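Local atomic coordinates of cell wall mannoprotein 1 (Neosartorya fumigata, PDB entry 5J5L), a protein that binds arachidonic acid in a long apolar pocket within its helical bundle and is probably a cell-wall constituent recognised by host antibodies. Residues I6-L10 and S68-L73; T12-I17 and Q43-I48; I87-K91 and A147-F151; L107-Q111 and F144-I148; S118-Q122 and I133-T137. All coordinates share one frame. Residues are numbered along the deposited sequence.

Contact 1 of 5, residues I6-L10 and S68-L73; sequences ILSDL and SVTNAL
In this all-helical bundle, residues 6-10 of helix 3-26 and residues 68-73 of helix 63-89 run side by side in the same direction, their short axes 7° from parallel and 9.9 Å apart at closest approach. Both segments are regular alpha-helix, with i to i+4 bonds such as Leu-10 N to Ile-6 O (2.9 Å) and Leu-73 N to Val-69 O (2.9 Å). The register sets Leu-7 CA 6.2 Å from Val-69 CA and Leu-10 CA 6.7 Å from Ala-72 CA. Ile-6, Leu-7 and Leu-10 all adopt the mt rotamer. In Leu-7 the CA-CB bond points sideways, yet mt swings CD2 inward to 4.0 Å from both Val-69 CG2 and Ala-72 CB, and to 3.6 Å from Ser-68 O. Val-69, with chi1 t, sends CG2 to 4.0 Å from Ile-6 CG2. Leu-10 CD1 is 4.2 Å from Leu-73 N. Contacts between side chains are apolar; Ser-68 OG, chi1 m, bonds back to Ala-64 O in its own helix. Ile-6, Val-69 and Leu-73 (tp) also meet Leu-121 of helix 100-124, which closes the buried side. Ala-72, the smallest side chain here, lets Leu-10 come close: Leu-10 CD1 rests 3.7 Å from Ala-72 CB.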
# COMPACT_ATOMS: atom_id res chain seq x y z
N ILE A 6 2.39 15.31 2.61
CA ILE A 6 1.98 14.17 1.81
C ILE A 6 3.22 13.35 1.40
O ILE A 6 3.20 12.12 1.48
CB ILE A 6 1.18 14.60 0.57
CG1 ILE A 6 -0.13 15.26 0.99
CG2 ILE A 6 0.93 13.41 -0.35
CD1 ILE A 6 -0.83 16.01 -0.12
N LEU A 7 4.30 14.02 0.98
CA LEU A 7 5.51 13.28 0.57
C LEU A 7 6.10 12.49 1.74
O LEU A 7 6.49 11.33 1.57
CB LEU A 7 6.56 14.21 -0.02
CG LEU A 7 6.13 14.89 -1.32
CD1 LEU A 7 7.12 15.97 -1.71
CD2 LEU A 7 5.99 13.89 -2.43
N SER A 8 6.16 13.12 2.90
CA SER A 8 6.64 12.45 4.10
C SER A 8 5.74 11.25 4.42
O SER A 8 6.22 10.16 4.77
CB SER A 8 6.69 13.44 5.27
OG SER A 8 7.13 12.82 6.46
N ASP A 9 4.42 11.44 4.29
CA ASP A 9 3.45 10.37 4.53
C ASP A 9 3.70 9.19 3.59
O ASP A 9 3.60 8.03 4.01
CB ASP A 9 2.02 10.83 4.29
CG ASP A 9 1.50 11.79 5.34
OD1 ASP A 9 2.07 11.92 6.46
OD2 ASP A 9 0.44 12.40 5.06
N LEU A 10 3.95 9.48 2.32
CA LEU A 10 4.18 8.43 1.34
C LEU A 10 5.49 7.69 1.61
O LEU A 10 5.59 6.48 1.38
CB LEU A 10 4.16 8.99 -0.07
CG LEU A 10 2.77 9.47 -0.53
CD1 LEU A 10 2.88 10.27 -1.83
CD2 LEU A 10 1.77 8.35 -0.67
N SER A 68 5.94 15.61 -7.89
CA SER A 68 6.55 14.97 -6.74
C SER A 68 5.60 13.93 -6.12
O SER A 68 6.01 12.80 -5.87
CB SER A 68 6.98 16.00 -5.68
OG SER A 68 8.02 16.86 -6.14
N VAL A 69 4.34 14.30 -5.91
CA VAL A 69 3.38 13.37 -5.28
C VAL A 69 3.08 12.20 -6.22
O VAL A 69 3.05 11.04 -5.80
CB VAL A 69 2.11 14.13 -4.86
CG1 VAL A 69 0.97 13.19 -4.53
CG2 VAL A 69 2.42 15.04 -3.67
N THR A 70 2.92 12.49 -7.51
CA THR A 70 2.67 11.44 -8.52
C THR A 70 3.81 10.43 -8.57
O THR A 70 3.59 9.22 -8.54
CB THR A 70 2.48 12.07 -9.92
OG1 THR A 70 1.33 12.91 -9.90
CG2 THR A 70 2.30 11.02 -11.00
N ASN A 71 5.03 10.92 -8.63
CA ASN A 71 6.18 10.02 -8.67
C ASN A 71 6.38 9.23 -7.40
O ASN A 71 6.83 8.08 -7.45
CB ASN A 71 7.45 10.79 -9.01
CG ASN A 71 7.52 11.15 -10.48
OD1 ASN A 71 6.52 11.15 -11.20
ND2 ASN A 71 8.72 11.48 -10.94
N ALA A 72 6.06 9.84 -6.26
CA ALA A 72 6.18 9.14 -4.99
C ALA A 72 5.15 8.03 -4.94
O ALA A 72 5.45 6.92 -4.50
CB ALA A 72 6.04 10.09 -3.82
N LEU A 73 3.92 8.32 -5.37
CA LEU A 73 2.87 7.29 -5.35
C LEU A 73 3.22 6.16 -6.32
O LEU A 73 3.20 4.97 -5.94
CB LEU A 73 1.51 7.90 -5.72
CG LEU A 73 0.33 6.93 -5.74
CD1 LEU A 73 0.11 6.32 -4.36
CD2 LEU A 73 -0.91 7.66 -6.22

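Contact 2 of 5, residues T12-I17 and Q43-I48; sequences TIKTDI and QLESDI
Residues 12-17 and 43-48 are regular helical turns of helix 3-26 and helix 31-56, which follow each other in the chain and form an antiparallel helical hairpin. Their short axes approach to 9.4 Å at a signed crossing angle of -162°, with Ile-13 CA 6.1 Å from Asp-47 CA and Asp-16 CA 5.7 Å from Leu-44 CA. On the buried side, Ile-13 (mt) is one of two main bumps: its CD1 reaches over the turn at 47-48, 3.7 Å from Asp-47 O and 3.8 Å from Ile-48 CA, while its CG2 meets Leu-44 CD1 at 3.8 Å. Leu-44 (tp), the other, fills the hollow between Ile-13, Asp-16 and Ile-17, placing CD1 3.8 Å from Asp-16 CB and CD2 4.1 Å from Ile-17 CG1. Nearer the surface, Asp-16 and Asp-47, both chi1 m, point at each other, and Asp-16 OD2 lies just 2.4 Å from Asp-47 OD2. Gln-43 (chi2 p) folds along its own helix toward the next turn, so that NE2 donates to Asp-47 OD1 at 3.0 Å. Thr-12 CG2 also lies 3.3 Å from Asp-47 OD2. Ile-48 lines the arachidonic acid pocket. Helix 63-89 packs on Ile-13 and Ile-17 through Leu-76 and Ile-80, while helix 100-124 meets Leu-44 through Leu-110.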
# COMPACT_ATOMS: atom_id res chain seq x y z
N THR A 12 6.80 7.18 4.60
CA THR A 12 6.50 6.32 5.75
C THR A 12 5.79 5.04 5.27
O THR A 12 6.10 3.93 5.72
CB THR A 12 5.64 7.09 6.77
OG1 THR A 12 6.40 8.18 7.33
CG2 THR A 12 5.17 6.19 7.91
N ILE A 13 4.86 5.19 4.34
CA ILE A 13 4.20 4.04 3.73
C ILE A 13 5.22 3.12 3.04
O ILE A 13 5.20 1.89 3.24
CB ILE A 13 3.09 4.48 2.76
CG1 ILE A 13 1.94 5.14 3.55
CG2 ILE A 13 2.59 3.31 1.93
CD1 ILE A 13 1.04 6.02 2.72
N LYS A 14 6.12 3.71 2.28
CA LYS A 14 7.17 2.95 1.59
C LYS A 14 7.98 2.14 2.59
O LYS A 14 8.23 0.94 2.41
CB LYS A 14 8.09 3.89 0.82
CG LYS A 14 9.07 3.19 -0.12
CD LYS A 14 9.97 4.21 -0.79
CE LYS A 14 10.76 3.62 -1.95
NZ LYS A 14 9.99 3.69 -3.22
N THR A 15 8.40 2.80 3.66
CA THR A 15 9.14 2.12 4.71
C THR A 15 8.35 0.97 5.33
O THR A 15 8.89 -0.14 5.49
CB THR A 15 9.63 3.13 5.77
OG1 THR A 15 10.44 4.09 5.10
CG2 THR A 15 10.45 2.44 6.85
N ASP A 16 7.07 1.19 5.63
CA ASP A 16 6.19 0.15 6.18
C ASP A 16 6.14 -1.07 5.26
O ASP A 16 6.23 -2.21 5.74
CB ASP A 16 4.75 0.65 6.33
CG ASP A 16 4.58 1.74 7.38
OD1 ASP A 16 5.40 1.90 8.33
OD2 ASP A 16 3.52 2.43 7.28
N ILE A 17 5.95 -0.84 3.96
CA ILE A 17 5.83 -1.92 2.99
C ILE A 17 7.11 -2.75 2.97
O ILE A 17 7.06 -3.98 2.97
CB ILE A 17 5.51 -1.40 1.57
CG1 ILE A 17 4.10 -0.79 1.53
CG2 ILE A 17 5.61 -2.52 0.54
CD1 ILE A 17 3.87 0.16 0.37
N GLN A 43 -0.04 -0.85 11.28
CA GLN A 43 0.66 0.44 11.16
C GLN A 43 0.55 0.96 9.73
O GLN A 43 0.29 2.15 9.49
CB GLN A 43 2.12 0.31 11.57
CG GLN A 43 2.83 1.66 11.72
CD GLN A 43 2.15 2.59 12.70
OE1 GLN A 43 1.95 2.26 13.87
NE2 GLN A 43 1.78 3.79 12.24
N LEU A 44 0.75 0.06 8.76
CA LEU A 44 0.63 0.41 7.35
C LEU A 44 -0.77 0.94 7.04
O LEU A 44 -0.91 1.99 6.40
CB LEU A 44 0.97 -0.78 6.45
CG LEU A 44 0.75 -0.65 4.94
CD1 LEU A 44 1.45 0.57 4.38
CD2 LEU A 44 1.19 -1.91 4.22
N GLU A 45 -1.80 0.23 7.50
CA GLU A 45 -3.18 0.70 7.31
C GLU A 45 -3.38 2.13 7.85
O GLU A 45 -3.95 2.99 7.18
CB GLU A 45 -4.18 -0.25 7.97
CG GLU A 45 -4.33 -1.60 7.29
CD GLU A 45 -5.54 -2.40 7.80
OE1 GLU A 45 -6.43 -1.83 8.45
OE2 GLU A 45 -5.61 -3.62 7.54
N SER A 46 -2.88 2.37 9.06
CA SER A 46 -2.99 3.67 9.71
C SER A 46 -2.27 4.75 8.90
O SER A 46 -2.77 5.86 8.74
CB SER A 46 -2.39 3.59 11.12
OG SER A 46 -2.57 4.80 11.83
N ASP A 47 -1.08 4.41 8.43
CA ASP A 47 -0.26 5.35 7.66
C ASP A 47 -0.88 5.69 6.30
O ASP A 47 -0.78 6.85 5.85
CB ASP A 47 1.17 4.80 7.51
CG ASP A 47 1.94 4.78 8.86
OD1 ASP A 47 1.58 5.54 9.79
OD2 ASP A 47 2.92 4.01 8.99
N ILE A 48 -1.54 4.73 5.67
CA ILE A 48 -2.24 4.99 4.41
C ILE A 48 -3.41 5.94 4.69
O ILE A 48 -3.60 6.92 3.98
CB ILE A 48 -2.74 3.69 3.73
CG1 ILE A 48 -1.55 2.84 3.24
CG2 ILE A 48 -3.67 4.02 2.57
CD1 ILE A 48 -1.89 1.41 2.91

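Contact 3 of 5, residues I87-K91 and A147-F151; sequences IVAKK and AIAVF
Phe-151 packs its ring beside the last turn of helix 63-89, with CZ 3.5 Å from Ile-87 O at the ring edge and 4.0 Å from Ile-87 CG1, and CE2 3.9 Å from Val-88 CA. It is the first residue to leave helical phi/psi at the end of helix 127-150 (-91/8), and its chi1 of -75° (m) with chi2 of -76° carries the ring across to the other segment. There, near the end of helix 63-89, Lys-90 (phi/psi -101/19) takes the N-cap position of helix 91-97. Lys-90 N bonds to Ile-87 O (3.0 Å) and Lys-91 N to Val-88 O (3.0 Å). The register pairs Val-88 CA with Ala-147 CA at 6.5 Å and Lys-91 CA with Phe-151 CA at 7.6 Å. Val-88 (t) places CG2 4.1 Å from Ala-147 CB and CG1 4.3 Å from Val-150 CG1. The extended Lys-91 chain covers the outer edge through its methylenes: CG is 3.9 Å from Phe-151 CE1, CD 3.6 Å from Val-150 CG1, and CE 3.2 Å from Val-150 O, while NZ makes a salt bridge with Asp-95. Phe-151 thus packs the end of helix 127-150 on the junction of helices 63-89 and 91-97, at one end of the bundle, beside Ile-87 of the arachidonic acid pocket. Val-94 of the short helix 91-97 packs on both Ile-87 and Phe-151, and Ile-148 turns away to helix 100-124.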
# COMPACT_ATOMS: atom_id res chain seq x y z
N ILE A 87 4.38 -12.41 0.13
CA ILE A 87 3.37 -13.11 0.93
C ILE A 87 2.74 -14.27 0.14
O ILE A 87 2.52 -15.36 0.70
CB ILE A 87 2.31 -12.16 1.54
CG1 ILE A 87 1.37 -12.94 2.48
CG2 ILE A 87 1.49 -11.44 0.50
CD1 ILE A 87 2.07 -13.52 3.69
N VAL A 88 2.51 -14.08 -1.16
CA VAL A 88 2.00 -15.15 -2.01
C VAL A 88 2.96 -16.37 -1.98
O VAL A 88 2.52 -17.52 -1.89
CB VAL A 88 1.78 -14.66 -3.45
CG1 VAL A 88 1.64 -15.81 -4.45
CG2 VAL A 88 0.54 -13.77 -3.51
N ALA A 89 4.26 -16.08 -2.02
CA ALA A 89 5.30 -17.11 -2.00
C ALA A 89 5.26 -17.94 -0.72
O ALA A 89 5.73 -19.09 -0.70
CB ALA A 89 6.68 -16.47 -2.16
N LYS A 90 4.70 -17.36 0.34
CA LYS A 90 4.58 -18.04 1.62
C LYS A 90 3.18 -18.59 1.87
O LYS A 90 2.83 -18.88 3.02
CB LYS A 90 4.96 -17.08 2.74
CG LYS A 90 6.43 -16.68 2.74
CD LYS A 90 7.33 -17.83 3.20
CE LYS A 90 8.77 -17.39 3.37
NZ LYS A 90 9.42 -17.02 2.08
N LYS A 91 2.37 -18.74 0.82
CA LYS A 91 1.05 -19.37 1.01
C LYS A 91 1.10 -20.72 1.77
O LYS A 91 0.26 -20.96 2.65
CB LYS A 91 0.26 -19.54 -0.30
CG LYS A 91 -1.16 -20.05 -0.05
CD LYS A 91 -2.08 -19.97 -1.24
CE LYS A 91 -3.52 -20.29 -0.84
NZ LYS A 91 -3.71 -21.69 -0.40
N ALA A 147 -3.33 -11.35 -5.66
CA ALA A 147 -3.05 -11.86 -4.31
C ALA A 147 -4.32 -12.30 -3.59
O ALA A 147 -4.34 -13.34 -2.95
CB ALA A 147 -2.28 -10.85 -3.49
N ILE A 148 -5.37 -11.50 -3.71
CA ILE A 148 -6.67 -11.87 -3.13
C ILE A 148 -7.19 -13.18 -3.70
O ILE A 148 -7.68 -14.04 -2.96
CB ILE A 148 -7.70 -10.72 -3.30
CG1 ILE A 148 -7.32 -9.54 -2.38
CG2 ILE A 148 -9.12 -11.20 -3.02
CD1 ILE A 148 -7.96 -8.23 -2.79
N ALA A 149 -7.08 -13.37 -5.02
CA ALA A 149 -7.50 -14.61 -5.64
C ALA A 149 -6.71 -15.78 -5.10
O ALA A 149 -7.27 -16.83 -4.84
CB ALA A 149 -7.34 -14.53 -7.15
N VAL A 150 -5.41 -15.59 -4.92
CA VAL A 150 -4.57 -16.65 -4.36
C VAL A 150 -5.03 -17.06 -2.95
O VAL A 150 -5.11 -18.26 -2.66
CB VAL A 150 -3.07 -16.25 -4.33
CG1 VAL A 150 -2.26 -17.23 -3.50
CG2 VAL A 150 -2.52 -16.18 -5.75
N PHE A 151 -5.35 -16.07 -2.11
CA PHE A 151 -5.72 -16.31 -0.70
C PHE A 151 -7.22 -16.52 -0.47
O PHE A 151 -7.67 -16.59 0.68
CB PHE A 151 -5.16 -15.22 0.20
CG PHE A 151 -3.68 -15.37 0.42
CD1 PHE A 151 -3.20 -16.33 1.28
CD2 PHE A 151 -2.78 -14.60 -0.30
CE1 PHE A 151 -1.84 -16.50 1.48
CE2 PHE A 151 -1.41 -14.76 -0.11
CZ PHE A 151 -0.94 -15.71 0.77

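Contact 4 of 5, residues L107-Q111 and F144-I148; sequences LNALQ and FSSAI. With ACD (arachidonic acid), chain B.
Segments 107-111 and 144-148 are regular alpha-helix and run antiparallel, at 169° between N-to-C directions and 10.2 Å between short axes; Leu-107 CA lies 6.5 Å from Ile-148 CA, and Gln-111 CA 6.5 Å from Phe-144 CA. Phe-144 (chi1 -88°) inserts its ring between the helices. Gln-111 CB sits 3.9 Å from the ring centroid in a CH-pi contact, and Leu-110 CB is 3.8 Å from CE1 of Phe-144. Leu-107 (mt) packs CB 3.7 Å from Ile-148 CG1 and CD1 4.0 Å from Ala-147 CB. Toward solvent, two waters bridge Gln-111 and Ser-145, one from Gln-111 OE1 (2.7 Å) and one from NE2 (3.2 Å), each 2.8 Å from Ser-145 OG; Asp-141 also binds both side chains. The inner face forms pocket wall: arachidonic acid C14 is 3.7 Å from Leu-110 CD1, and C19 3.9 Å from Phe-144 CZ. Helix 31-56 flanks Leu-110 through Leu-44, and helix 63-89 meets Leu-107 and Ala-147 through Leu-84.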
# COMPACT_ATOMS: atom_id res chain seq x y z
N LEU A 107 -5.57 -7.89 2.97
CA LEU A 107 -5.49 -7.52 1.55
C LEU A 107 -6.68 -6.65 1.13
O LEU A 107 -6.48 -5.63 0.45
CB LEU A 107 -5.42 -8.74 0.66
CG LEU A 107 -4.08 -9.50 0.67
CD1 LEU A 107 -4.28 -10.84 -0.01
CD2 LEU A 107 -2.99 -8.68 -0.01
N ASN A 108 -7.88 -7.04 1.53
CA ASN A 108 -9.07 -6.27 1.17
C ASN A 108 -9.05 -4.87 1.81
O ASN A 108 -9.39 -3.88 1.14
CB ASN A 108 -10.33 -7.04 1.55
CG ASN A 108 -10.62 -8.16 0.59
OD1 ASN A 108 -10.61 -7.97 -0.63
ND2 ASN A 108 -10.89 -9.35 1.12
N ALA A 109 -8.64 -4.78 3.08
CA ALA A 109 -8.51 -3.48 3.75
C ALA A 109 -7.48 -2.60 3.08
O ALA A 109 -7.72 -1.41 2.83
CB ALA A 109 -8.14 -3.66 5.22
N LEU A 110 -6.32 -3.17 2.78
CA LEU A 110 -5.25 -2.40 2.15
C LEU A 110 -5.62 -1.92 0.75
O LEU A 110 -5.30 -0.78 0.39
CB LEU A 110 -3.98 -3.24 2.10
CG LEU A 110 -3.29 -3.41 3.47
CD1 LEU A 110 -2.31 -4.58 3.40
CD2 LEU A 110 -2.59 -2.13 3.93
N GLN A 111 -6.29 -2.77 -0.02
CA GLN A 111 -6.74 -2.35 -1.34
C GLN A 111 -7.72 -1.18 -1.19
O GLN A 111 -7.60 -0.18 -1.90
CB GLN A 111 -7.38 -3.47 -2.14
CG GLN A 111 -7.74 -2.98 -3.53
CD GLN A 111 -8.15 -4.05 -4.50
OE1 GLN A 111 -8.58 -5.14 -4.12
NE2 GLN A 111 -8.05 -3.73 -5.78
N PHE A 144 -3.22 -6.46 -6.28
CA PHE A 144 -4.07 -6.83 -5.16
C PHE A 144 -5.05 -7.94 -5.55
O PHE A 144 -5.23 -8.91 -4.82
CB PHE A 144 -4.86 -5.62 -4.64
CG PHE A 144 -4.14 -4.79 -3.60
CD1 PHE A 144 -3.84 -5.32 -2.35
CD2 PHE A 144 -3.84 -3.46 -3.86
CE1 PHE A 144 -3.21 -4.54 -1.40
CE2 PHE A 144 -3.20 -2.68 -2.91
CZ PHE A 144 -2.88 -3.22 -1.69
N SER A 145 -5.70 -7.79 -6.70
CA SER A 145 -6.70 -8.77 -7.15
C SER A 145 -6.07 -10.15 -7.29
O SER A 145 -6.67 -11.15 -6.94
CB SER A 145 -7.34 -8.37 -8.48
OG SER A 145 -7.98 -7.11 -8.35
N SER A 146 -4.85 -10.21 -7.83
CA SER A 146 -4.17 -11.48 -7.97
C SER A 146 -3.89 -12.11 -6.58
O SER A 146 -4.17 -13.28 -6.36
CB SER A 146 -2.90 -11.29 -8.81
OG SER A 146 -2.19 -12.49 -8.96
N ALA A 147 -3.33 -11.35 -5.66
CA ALA A 147 -3.05 -11.86 -4.31
C ALA A 147 -4.32 -12.30 -3.59
O ALA A 147 -4.34 -13.34 -2.95
CB ALA A 147 -2.28 -10.85 -3.49
N ILE A 148 -5.37 -11.50 -3.71
CA ILE A 148 -6.67 -11.87 -3.13
C ILE A 148 -7.19 -13.18 -3.70
O ILE A 148 -7.68 -14.04 -2.96
CB ILE A 148 -7.70 -10.72 -3.30
CG1 ILE A 148 -7.32 -9.54 -2.38
CG2 ILE A 148 -9.12 -11.20 -3.02
CD1 ILE A 148 -7.96 -8.23 -2.79
C1 ACD B . 4.37 -13.00 8.31
C2 ACD B . 2.93 -12.70 7.97
C3 ACD B . 2.20 -13.98 7.61
C4 ACD B . 0.68 -13.75 7.59
C5 ACD B . 0.23 -13.15 8.89
C6 ACD B . -0.41 -11.97 9.02
C7 ACD B . -0.82 -11.10 7.86
C8 ACD B . 0.06 -9.88 7.69
C9 ACD B . 0.39 -9.35 6.50
C10 ACD B . -0.01 -9.92 5.15
C11 ACD B . -1.20 -9.19 4.59
C12 ACD B . -1.22 -8.43 3.48
C13 ACD B . -0.06 -8.12 2.57
C14 ACD B . 0.57 -6.85 3.12
C15 ACD B . 1.15 -5.90 2.38
C16 ACD B . 1.25 -5.96 0.88
C17 ACD B . 1.53 -4.57 0.34
C18 ACD B . 0.34 -3.64 0.52
C19 ACD B . 0.57 -2.31 -0.16
C20 ACD B . -0.20 -1.17 0.45
O1 ACD B . 5.15 -12.97 7.35
O2 ACD B . 4.72 -13.23 9.48
O HOH W 1 -9.47 -6.88 -5.96
O HOH W 2 -9.28 -4.61 -8.60

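Contact 5 of 5, residues S118-Q122 and I133-T137; sequences SGALQ and IASGT
One hydrogen bond joins the two antiparallel helices: Ser-118 OG (chi1 t) donates to Thr-137 OG1 at 2.6 Å. Thr-137, chi1 m, in turn donates a hydrogen bond to Ile-133 O of its own helix (2.7 Å), and Gln-122 NE2 donates to Ser-118 OG (3.0 Å). A directed chain thus runs from the Gln-122 amide through two hydroxyls to a backbone carbonyl. Both segments are regular helix, with short axes 10.2 Å apart and directions at 167°; Ser-118 CA stands 6.9 Å from Thr-137 CA, and Gln-122 CA 6.5 Å from Ile-133 CA.

Van der Waals contact surrounds the polar chain. Ile-133 (mt) points across the interface and puts CG2 3.4 Å from Ser-118 OG and 3.5 Å from Gln-122 CG, while its CD1 reaches 4.5 Å from Leu-121 CB. Gln-122, mt in chi1 and chi2, spans the outer side with OE1 3.9 Å from Ala-134 CB. Inward, Leu-121 and Ile-133 both pack on Leu-73 of helix 63-89, and Leu-121 also meets Ala-55 of helix 31-56. These turns lie near the connection between helix 100-124 and helix 127-150, so the pair is the closed end of an antiparallel helical hairpin within the bundle.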
# COMPACT_ATOMS: atom_id res chain seq x y z
N SER A 118 -5.32 6.93 -3.45
CA SER A 118 -5.10 7.29 -4.86
C SER A 118 -6.14 8.28 -5.33
O SER A 118 -5.82 9.27 -6.03
CB SER A 118 -5.11 6.06 -5.75
OG SER A 118 -5.06 6.47 -7.11
N GLY A 119 -7.40 8.02 -4.99
CA GLY A 119 -8.49 8.93 -5.33
C GLY A 119 -8.28 10.35 -4.81
O GLY A 119 -8.54 11.34 -5.52
N ALA A 120 -7.83 10.45 -3.56
CA ALA A 120 -7.58 11.74 -2.92
C ALA A 120 -6.40 12.48 -3.58
O ALA A 120 -6.44 13.71 -3.73
CB ALA A 120 -7.34 11.56 -1.43
N LEU A 121 -5.38 11.74 -4.00
CA LEU A 121 -4.22 12.34 -4.66
C LEU A 121 -4.57 12.76 -6.09
O LEU A 121 -4.15 13.81 -6.56
CB LEU A 121 -3.04 11.37 -4.69
CG LEU A 121 -2.44 11.01 -3.32
CD1 LEU A 121 -1.37 9.95 -3.52
CD2 LEU A 121 -1.91 12.22 -2.59
N GLN A 122 -5.38 11.95 -6.76
CA GLN A 122 -5.88 12.34 -8.09
C GLN A 122 -6.61 13.66 -8.01
O GLN A 122 -6.54 14.46 -8.93
CB GLN A 122 -6.80 11.27 -8.67
CG GLN A 122 -6.08 10.02 -9.13
CD GLN A 122 -7.03 8.94 -9.62
OE1 GLN A 122 -7.93 9.20 -10.42
NE2 GLN A 122 -6.82 7.70 -9.14
N ILE A 133 -1.60 8.81 -12.40
CA ILE A 133 -1.89 8.17 -11.13
C ILE A 133 -2.95 7.08 -11.29
O ILE A 133 -2.81 5.97 -10.74
CB ILE A 133 -2.37 9.18 -10.08
CG1 ILE A 133 -1.20 10.10 -9.70
CG2 ILE A 133 -2.94 8.46 -8.86
CD1 ILE A 133 -1.59 11.32 -8.90
N ALA A 134 -4.02 7.41 -12.00
CA ALA A 134 -5.08 6.45 -12.27
C ALA A 134 -4.53 5.19 -12.94
O ALA A 134 -4.86 4.08 -12.54
CB ALA A 134 -6.17 7.08 -13.11
N SER A 135 -3.68 5.38 -13.95
CA SER A 135 -3.06 4.27 -14.67
C SER A 135 -2.22 3.39 -13.75
O SER A 135 -2.36 2.16 -13.78
CB SER A 135 -2.21 4.77 -15.84
OG SER A 135 -3.00 5.50 -16.76
N GLY A 136 -1.35 4.00 -12.94
CA GLY A 136 -0.57 3.24 -11.97
C GLY A 136 -1.43 2.53 -10.94
O GLY A 136 -1.12 1.43 -10.51
N THR A 137 -2.51 3.18 -10.52
CA THR A 137 -3.42 2.58 -9.55
C THR A 137 -4.14 1.35 -10.12
O THR A 137 -4.35 0.37 -9.39
CB THR A 137 -4.43 3.64 -9.05
OG1 THR A 137 -3.72 4.73 -8.47
CG2 THR A 137 -5.36 3.04 -7.99

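In the fold
Contacts 2 and 4 lie nearest the middle of the chain and, with contact 3, contribute walls to the arachidonic acid pocket; the first two meet where Leu-44 and Ile-48 pack on Leu-110. Contacts 3 and 4 share Ala-147 and Ile-148 on helix 127-150, whereas contacts 4 and 5 join the same two helices at different levels. Contact 1 lies across the chain's centre from contacts 3 and 4, and touches contact 5 through Leu-73, Ile-133 and Leu-121, in packing short of the lipid. All five are partly buried. Contacts 1 and 3 use mainly apolar side chains, contact 3 adding Lys-91 methylenes; contact 2 adds an acid pair, contact 4 water bridges, and contact 5 a direct hydroxyl bond.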